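PDB 4N03: ABC-type branched-chain amino acid transport systems periplasmic component-like protein from Thermomonospora curvata, which probably captures fatty acids outside the cell membrane as the substrate-binding component of an ABC transporter, and holds a palmitic acid in this structure. Local coordinates for residues 171-176 with 186-191; 60-65 with 299-304; 241-244 with 250-253. All coordinates share one frame; numbering follows the deposited sequence.

Contact 1: 171-176 with 186-191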
loop_
_atom_site.group_PDB
_atom_site.type_symbol
_atom_site.label_atom_id
_atom_site.label_comp_id
_atom_site.label_asym_id
_atom_site.label_seq_id
_atom_site.Cartn_x
_atom_site.Cartn_y
_atom_site.Cartn_z
ATOM N N LEU A 171 -0.606 -14.370 20.190
ATOM C CA LEU A 171 -0.058 -13.392 19.275
ATOM C C LEU A 171 -0.026 -12.056 19.952
ATOM O O LEU A 171 -1.025 -11.645 20.516
ATOM C CB LEU A 171 -0.974 -13.291 18.030
ATOM C CG LEU A 171 -1.370 -14.595 17.341
ATOM C CD1 LEU A 171 -2.312 -14.276 16.191
ATOM C CD2 LEU A 171 -0.143 -15.314 16.836
ATOM N N GLY A 172 1.100 -11.345 19.860
ATOM C CA GLY A 172 1.169 -9.963 20.295
ATOM C C GLY A 172 1.206 -9.050 19.126
ATOM O O GLY A 172 2.174 -9.129 18.356
ATOM N N HIS A 173 0.241 -8.146 18.992
ATOM C CA HIS A 173 0.151 -7.280 17.822
ATOM C C HIS A 173 0.335 -5.843 18.229
ATOM O O HIS A 173 -0.465 -5.255 18.955
ATOM C CB HIS A 173 -1.200 -7.507 17.141
ATOM C CG HIS A 173 -1.262 -6.957 15.749
ATOM N ND1 HIS A 173 -2.217 -7.373 14.865
ATOM C CD2 HIS A 173 -0.484 -6.034 15.105
ATOM C CE1 HIS A 173 -2.040 -6.718 13.730
ATOM N NE2 HIS A 173 -0.993 -5.905 13.846
ATOM N N VAL A 174 1.457 -5.269 17.796
ATOM C CA VAL A 174 1.789 -3.879 17.983
ATOM C C VAL A 174 1.251 -3.137 16.793
ATOM O O VAL A 174 1.625 -3.486 15.644
ATOM C CB VAL A 174 3.326 -3.698 18.079
ATOM C CG1 VAL A 174 3.694 -2.222 18.183
ATOM C CG2 VAL A 174 3.918 -4.469 19.255
ATOM N N TYR A 175 0.411 -2.110 16.968
ATOM C CA TYR A 175 -0.295 -1.545 15.817
ATOM C C TYR A 175 -0.469 -0.063 15.933
ATOM O O TYR A 175 -0.839 0.450 17.032
ATOM C CB TYR A 175 -1.674 -2.289 15.655
ATOM C CG TYR A 175 -2.680 -1.990 16.757
ATOM C CD1 TYR A 175 -2.662 -2.659 17.967
ATOM C CD2 TYR A 175 -3.599 -0.976 16.581
ATOM C CE1 TYR A 175 -3.569 -2.314 18.995
ATOM C CE2 TYR A 175 -4.503 -0.651 17.608
ATOM C CZ TYR A 175 -4.465 -1.305 18.799
ATOM O OH TYR A 175 -5.342 -0.917 19.826
ATOM N N PHE A 176 -0.361 0.653 14.815
ATOM C CA PHE A 176 -0.705 2.038 14.746
ATOM C C PHE A 176 -2.216 2.161 14.994
ATOM O O PHE A 176 -3.030 1.627 14.271
ATOM C CB PHE A 176 -0.391 2.631 13.374
ATOM C CG PHE A 176 1.037 3.026 13.078
ATOM C CD1 PHE A 176 2.035 2.991 13.993
ATOM C CD2 PHE A 176 1.335 3.492 11.814
ATOM C CE1 PHE A 176 3.321 3.418 13.661
ATOM C CE2 PHE A 176 2.614 3.904 11.453
ATOM C CZ PHE A 176 3.590 3.847 12.375
ATOM N N ARG A 186 -7.975 -6.276 13.325
ATOM C CA ARG A 186 -9.240 -6.970 13.102
ATOM C C ARG A 186 -9.016 -8.328 12.489
ATOM O O ARG A 186 -9.631 -9.337 12.837
ATOM C CB ARG A 186 -10.184 -6.115 12.263
ATOM C CG ARG A 186 -11.552 -6.729 12.085
ATOM C CD ARG A 186 -12.387 -5.925 11.141
ATOM N NE ARG A 186 -13.702 -6.515 10.964
ATOM C CZ ARG A 186 -14.830 -5.960 11.306
ATOM N NH1 ARG A 186 -14.891 -4.755 11.826
ATOM N NH2 ARG A 186 -15.909 -6.604 11.017
ATOM N N GLY A 187 -8.136 -8.390 11.493
ATOM C CA GLY A 187 -7.776 -9.666 10.862
ATOM C C GLY A 187 -7.092 -10.619 11.816
ATOM O O GLY A 187 -7.438 -11.799 11.900
ATOM N N THR A 188 -6.121 -10.120 12.578
ATOM C CA THR A 188 -5.480 -10.936 13.595
ATOM C C THR A 188 -6.516 -11.586 14.520
ATOM O O THR A 188 -6.416 -12.787 14.817
ATOM C CB THR A 188 -4.525 -10.083 14.422
ATOM O OG1 THR A 188 -3.562 -9.505 13.543
ATOM C CG2 THR A 188 -3.811 -10.884 15.456
ATOM N N LYS A 189 -7.446 -10.782 15.011
ATOM C CA LYS A 189 -8.422 -11.265 15.986
ATOM C C LYS A 189 -9.376 -12.245 15.367
ATOM O O LYS A 189 -9.795 -13.217 16.045
ATOM C CB LYS A 189 -9.118 -10.096 16.616
ATOM C CG LYS A 189 -8.148 -9.297 17.479
ATOM C CD LYS A 189 -8.722 -7.989 17.912
ATOM C CE LYS A 189 -9.823 -8.228 18.904
ATOM N NZ LYS A 189 -10.097 -6.917 19.478
ATOM N N TYR A 190 -9.728 -12.061 14.095
ATOM C CA TYR A 190 -10.597 -13.041 13.414
ATOM C C TYR A 190 -9.901 -14.364 13.317
ATOM O O TYR A 190 -10.435 -15.434 13.654
ATOM C CB TYR A 190 -11.005 -12.516 12.052
ATOM C CG TYR A 190 -11.855 -13.504 11.296
ATOM C CD1 TYR A 190 -13.217 -13.627 11.578
ATOM C CD2 TYR A 190 -11.307 -14.330 10.331
ATOM C CE1 TYR A 190 -13.985 -14.520 10.916
ATOM C CE2 TYR A 190 -12.129 -15.225 9.648
ATOM C CZ TYR A 190 -13.494 -15.310 9.951
ATOM O OH TYR A 190 -14.309 -16.177 9.273
ATOM N N ALA A 191 -8.669 -14.323 12.808
ATOM C CA ALA A 191 -7.893 -15.523 12.696
ATOM C C ALA A 191 -7.720 -16.217 14.056
ATOM O O ALA A 191 -7.820 -17.438 14.177
ATOM C CB ALA A 191 -6.556 -15.251 12.042
#

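Contact 2: 60-65 with 299-304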
loop_
_atom_site.group_PDB
_atom_site.type_symbol
_atom_site.label_atom_id
_atom_site.label_comp_id
_atom_site.label_asym_id
_atom_site.label_seq_id
_atom_site.Cartn_x
_atom_site.Cartn_y
_atom_site.Cartn_z
ATOM N N TYR A 60 6.519 6.513 -14.863
ATOM C CA TYR A 60 5.455 6.048 -15.740
ATOM C C TYR A 60 4.912 7.225 -16.605
ATOM O O TYR A 60 4.748 7.102 -17.817
ATOM C CB TYR A 60 4.310 5.412 -14.898
ATOM C CG TYR A 60 3.414 4.502 -15.713
ATOM C CD1 TYR A 60 2.437 5.018 -16.576
ATOM C CD2 TYR A 60 3.541 3.129 -15.648
ATOM C CE1 TYR A 60 1.655 4.158 -17.351
ATOM C CE2 TYR A 60 2.798 2.282 -16.415
ATOM C CZ TYR A 60 1.825 2.800 -17.253
ATOM O OH TYR A 60 1.100 1.939 -18.024
ATOM N N TYR A 61 4.594 8.348 -15.967
ATOM C CA TYR A 61 3.992 9.463 -16.688
ATOM C C TYR A 61 4.989 10.017 -17.712
ATOM O O TYR A 61 4.571 10.400 -18.796
ATOM C CB TYR A 61 3.514 10.576 -15.758
ATOM C CG TYR A 61 2.501 10.116 -14.728
ATOM C CD1 TYR A 61 1.516 9.192 -15.046
ATOM C CD2 TYR A 61 2.568 10.546 -13.430
ATOM C CE1 TYR A 61 0.618 8.737 -14.109
ATOM C CE2 TYR A 61 1.641 10.092 -12.472
ATOM C CZ TYR A 61 0.688 9.170 -12.817
ATOM O OH TYR A 61 -0.205 8.645 -11.916
ATOM N N GLU A 62 6.271 10.085 -17.380
ATOM C CA GLU A 62 7.285 10.497 -18.368
ATOM C C GLU A 62 7.267 9.545 -19.570
ATOM O O GLU A 62 7.394 10.012 -20.737
ATOM C CB GLU A 62 8.665 10.549 -17.716
ATOM C CG GLU A 62 9.837 10.703 -18.688
ATOM C CD GLU A 62 11.189 10.523 -17.991
ATOM O OE1 GLU A 62 11.699 11.525 -17.441
ATOM O OE2 GLU A 62 11.735 9.373 -17.993
ATOM N N GLU A 63 7.283 8.247 -19.372
ATOM C CA GLU A 63 7.221 7.280 -20.470
ATOM C C GLU A 63 5.982 7.501 -21.346
ATOM O O GLU A 63 6.068 7.471 -22.576
ATOM C CB GLU A 63 7.229 5.849 -19.936
ATOM C CG GLU A 63 8.559 5.485 -19.298
ATOM C CD GLU A 63 8.537 4.193 -18.494
ATOM O OE1 GLU A 63 7.440 3.643 -18.176
ATOM O OE2 GLU A 63 9.668 3.730 -18.144
ATOM N N VAL A 64 4.831 7.741 -20.707
ATOM C CA VAL A 64 3.619 8.047 -21.424
ATOM C C VAL A 64 3.729 9.338 -22.222
ATOM O O VAL A 64 3.334 9.386 -23.427
ATOM C CB VAL A 64 2.400 8.124 -20.451
ATOM C CG1 VAL A 64 1.207 8.695 -21.173
ATOM C CG2 VAL A 64 2.077 6.747 -19.898
ATOM N N ASN A 65 4.259 10.377 -21.599
ATOM C CA ASN A 65 4.459 11.670 -22.294
ATOM C C ASN A 65 5.384 11.580 -23.482
ATOM O O ASN A 65 5.108 12.169 -24.540
ATOM C CB ASN A 65 4.931 12.755 -21.332
ATOM C CG ASN A 65 3.816 13.133 -20.356
ATOM O OD1 ASN A 65 2.618 12.921 -20.635
ATOM N ND2 ASN A 65 4.175 13.736 -19.252
ATOM N N SER A 299 16.009 2.182 -12.072
ATOM C CA SER A 299 17.445 2.320 -11.769
ATOM C C SER A 299 18.167 3.304 -12.707
ATOM O O SER A 299 19.041 4.074 -12.289
ATOM C CB SER A 299 18.135 0.958 -11.870
ATOM O OG SER A 299 17.694 0.082 -10.862
ATOM N N LYS A 300 17.776 3.266 -13.980
ATOM C CA LYS A 300 18.359 4.190 -14.968
ATOM C C LYS A 300 18.003 5.636 -14.660
ATOM O O LYS A 300 18.860 6.527 -14.682
ATOM C CB LYS A 300 17.896 3.843 -16.384
ATOM C CG LYS A 300 18.573 4.659 -17.486
ATOM C CD LYS A 300 18.278 4.088 -18.866
ATOM C CE LYS A 300 18.869 4.949 -19.987
ATOM N NZ LYS A 300 18.149 4.729 -21.268
ATOM N N LYS A 301 16.747 5.889 -14.304
ATOM C CA LYS A 301 16.293 7.253 -14.071
ATOM C C LYS A 301 16.761 7.781 -12.726
ATOM O O LYS A 301 17.079 8.973 -12.588
ATOM C CB LYS A 301 14.760 7.330 -14.150
ATOM C CG LYS A 301 14.171 8.691 -13.860
ATOM C CD LYS A 301 14.483 9.741 -14.914
ATOM C CE LYS A 301 13.904 11.094 -14.537
ATOM N NZ LYS A 301 14.364 12.173 -15.460
ATOM N N TYR A 302 16.781 6.891 -11.724
ATOM C CA TYR A 302 17.045 7.284 -10.337
ATOM C C TYR A 302 18.137 6.386 -9.740
ATOM O O TYR A 302 17.921 5.627 -8.817
ATOM C CB TYR A 302 15.797 7.166 -9.497
ATOM C CG TYR A 302 14.632 7.948 -10.000
ATOM C CD1 TYR A 302 14.528 9.316 -9.817
ATOM C CD2 TYR A 302 13.527 7.284 -10.537
ATOM C CE1 TYR A 302 13.417 10.039 -10.225
ATOM C CE2 TYR A 302 12.420 7.982 -10.948
ATOM C CZ TYR A 302 12.338 9.355 -10.780
ATOM O OH TYR A 302 11.178 10.023 -11.189
ATOM N N PRO A 303 19.381 6.531 -10.216
ATOM C CA PRO A 303 20.447 5.617 -9.819
ATOM C C PRO A 303 20.806 5.626 -8.311
ATOM O O PRO A 303 21.338 4.627 -7.822
ATOM C CB PRO A 303 21.640 6.103 -10.634
ATOM C CG PRO A 303 21.256 7.443 -11.188
ATOM C CD PRO A 303 19.774 7.484 -11.241
ATOM N N LYS A 304 20.509 6.714 -7.593
ATOM C CA LYS A 304 20.898 6.871 -6.188
ATOM C C LYS A 304 19.780 6.508 -5.200
ATOM O O LYS A 304 19.945 6.642 -3.971
ATOM C CB LYS A 304 21.345 8.311 -5.933
ATOM C CG LYS A 304 22.350 8.833 -6.960
ATOM C CD LYS A 304 22.866 10.208 -6.577
ATOM C CE LYS A 304 23.730 10.824 -7.671
ATOM N NZ LYS A 304 24.043 12.247 -7.362
#

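Contact 3: 241-244 with 250-253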
loop_
_atom_site.group_PDB
_atom_site.type_symbol
_atom_site.label_atom_id
_atom_site.label_comp_id
_atom_site.label_asym_id
_atom_site.label_seq_id
_atom_site.Cartn_x
_atom_site.Cartn_y
_atom_site.Cartn_z
ATOM N N ILE A 241 15.496 -4.708 19.126
ATOM C CA ILE A 241 15.420 -4.864 20.559
ATOM C C ILE A 241 15.013 -6.303 20.928
ATOM O O ILE A 241 15.570 -6.918 21.826
ATOM C CB ILE A 241 14.521 -3.798 21.187
ATOM C CG1 ILE A 241 15.070 -2.405 20.953
ATOM C CG2 ILE A 241 14.352 -4.057 22.667
ATOM C CD1 ILE A 241 14.038 -1.335 21.231
ATOM N N ALA A 242 14.002 -6.849 20.243
ATOM C CA ALA A 242 13.570 -8.211 20.545
ATOM C C ALA A 242 14.722 -9.184 20.442
ATOM O O ALA A 242 14.944 -10.006 21.333
ATOM C CB ALA A 242 12.440 -8.647 19.616
ATOM N N ARG A 243 15.513 -9.100 19.335
ATOM C CA ARG A 243 16.569 -10.083 19.191
ATOM C C ARG A 243 17.696 -9.853 20.192
ATOM O O ARG A 243 18.269 -10.815 20.681
ATOM C CB ARG A 243 17.111 -10.087 17.755
ATOM C CG ARG A 243 16.029 -10.387 16.723
ATOM C CD ARG A 243 15.233 -11.635 17.024
ATOM N NE ARG A 243 14.227 -11.844 15.989
ATOM C CZ ARG A 243 13.060 -12.454 16.167
ATOM N NH1 ARG A 243 12.700 -12.935 17.355
ATOM N NH2 ARG A 243 12.243 -12.558 15.148
ATOM N N SER A 244 17.920 -8.597 20.577
ATOM C CA SER A 244 18.950 -8.280 21.596
ATOM C C SER A 244 18.564 -8.776 22.976
ATOM O O SER A 244 19.379 -8.864 23.874
ATOM C CB SER A 244 19.172 -6.750 21.677
ATOM O OG SER A 244 18.109 -6.074 22.363
ATOM N N PRO A 250 8.789 -15.515 15.888
ATOM C CA PRO A 250 8.729 -14.874 14.576
ATOM C C PRO A 250 8.019 -13.530 14.649
ATOM O O PRO A 250 7.109 -13.334 15.488
ATOM C CB PRO A 250 7.912 -15.878 13.763
ATOM C CG PRO A 250 6.989 -16.473 14.750
ATOM C CD PRO A 250 7.847 -16.639 15.984
ATOM N N ILE A 251 8.418 -12.623 13.759
ATOM C CA ILE A 251 7.791 -11.342 13.555
ATOM C C ILE A 251 7.109 -11.312 12.223
ATOM O O ILE A 251 7.726 -11.672 11.214
ATOM C CB ILE A 251 8.801 -10.171 13.684
ATOM C CG1 ILE A 251 9.422 -10.140 15.079
ATOM C CG2 ILE A 251 8.131 -8.865 13.390
ATOM C CD1 ILE A 251 10.668 -9.286 15.196
ATOM N N LEU A 252 5.845 -10.908 12.179
ATOM C CA LEU A 252 5.067 -10.774 10.960
ATOM C C LEU A 252 4.555 -9.369 10.865
ATOM O O LEU A 252 3.807 -8.918 11.738
ATOM C CB LEU A 252 3.897 -11.768 10.974
ATOM C CG LEU A 252 2.938 -11.696 9.790
ATOM C CD1 LEU A 252 3.634 -12.113 8.510
ATOM C CD2 LEU A 252 1.687 -12.495 10.081
ATOM N N GLY A 253 4.937 -8.636 9.831
ATOM C CA GLY A 253 4.544 -7.277 9.624
ATOM C C GLY A 253 3.553 -7.076 8.521
ATOM O O GLY A 253 3.496 -7.858 7.576
#

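Contact 1: 171-176 with 186-191
Thr188 OG1 takes part in two weak hydrogen bonds, one with His173 from the strand and one with the carbonyl O of Ala184 in its own helix. His173 ND1 lies 2.8 Å from Thr188 OG1, but its N-H points well off the line, with an angle of only 122° at the hydrogen. The hydroxyl sits at the imidazole edge, near the ring plane, and is also 3.2 Å from His173 CE1. With CG opposite the backbone N (chi1 -165°), the imidazole reaches from the strand to the helix. The other ring nitrogen, His173 NE2, bonds Ser229 OG, so the ring's rotation is probably set mainly by that bond, with the weak contact to Thr188 beside it. The methyl of Thr188 meets Leu171: CG2 packs at 3.8 Å against Leu171 CD1, the two side chains running past each other in opposite directions. All three residues are buried. They join the first strand and the helix of the beta-alpha-beta unit formed by strand 170-176, helix 179-195 and strand 198-204. Strand 225-229 borders the contact through Leu227, which touches both His173 and Thr188, while helix 148-161 covers it with Met152 against Thr188 and Val156 against Leu171.

Contact 2: 60-65 with 299-304
Glu62 and Lys301 meet from opposite directions in a long, weakly hydrogen-bonded salt bridge, with Lys301 NZ 3.4 Å from Glu62 OE1. The aliphatic end of the lysine runs close to the carboxylate as well: Lys301 CE is 3.7 Å from Glu62 OE1, and Lys301 CD is 4.1 Å from Glu62 OE2. Lys301 is modelled in two conformers, so this already weak bridge is doubtful as a lasting link. Glu62 reaches out from helix 47-66 with its chain extended; Lys301 bends once, at chi2 (68°). In the same conformer Lys301 CG lies over the centre of the Tyr302 ring, 3.4 Å above its plane, consistent with a CH-pi contact. Helix 47-66 links strands 33-40 and 74-81 of a parallel sheet in this periplasmic binding protein fold, and the lysine closes the last turn of helix 289-301, more than 230 residues further on. Tyr302, the first residue to leave helical geometry there, packs on Gln55 and Gln58 of helix 47-66 and meets the ring of Tyr298. Further out, Glu63 OE1 bonds Tyr315 OH and Tyr60 meets the Tyr315 ring edge-to-face, while Tyr61 packs between helix 309-330 and strand 74-81.

Contact 3: 241-244 with 250-253
Arg243 and Ile251 bury most of the surface here, with Pro250 adding a smaller share. The arginine leaves the last turn of helix 232-244 and the isoleucine projects from the start of strand 251-253, so the two side chains approach from opposite directions. Ile251 CD1 lies over one face of the guanidinium, 3.6 Å from Arg243 NH2 and 4.1 Å from Arg243 CZ. The rest of the isoleucine's longer branch follows, with Ile251 CG1 3.7 Å from Arg243 NH2. That branch points at the helix because CG1 is turned opposite its own carbonyl carbon (chi1 -61°). Pro250 meets the same group differently: its CA lies at the guanidinium edge, near the plane, 4.2 Å from Arg243 NH2.

The CB of Arg243 does not face the strand; a bend at chi2 (-52°) carries the guanidinium across to it. There Arg243 NH1 donates to two backbone carbonyls of the short connection between helix and strand, Met247 O and Gln249 O, which hold the guanidinium in place. Ala242, one residue earlier, touches Met247 of that connection. The helix closes with a side-chain bond of its own, Ser244 OG to Ile241 O at 2.7 Å.

Helix 232-244 and strand 251-253 belong to the beta-alpha-beta unit that starts at strand 225-229, and the contact sits at the turn into its second strand. About a turn earlier in the helix, Leu238 and Ala239 touch Ile251, while Pro250 packs on Leu164 and Ala225. No hydrogen bond crosses between the two segments themselves. The guanidinium is therefore used in two ways: its N-H groups tie down the carbonyls of the turn, while one flat face, which offers no N-H, can take the aliphatic branch of the isoleucine.

How the contacts relate
Contacts 1 and 3 both draw their strand from one seven-stranded mixed sheet, each pairing it with the helix of a beta-alpha-beta unit; strand 225-229 lies between strands 170-176 and 251-253. Their centres are about 15 Å apart, and their atoms do not touch. Contact 1 is fully buried and mixes a weak hydroxyl-imidazole bond with methyl packing. Contact 3, partly buried at a helix end, lays an aliphatic branch on a guanidinium face. Contact 2 is a surface contact about 38 Å from contact 1, centre to centre, and across the chain's centre from it. It joins two helices distant in sequence through a long charge pair, and both other contacts fall within the chain between its segments.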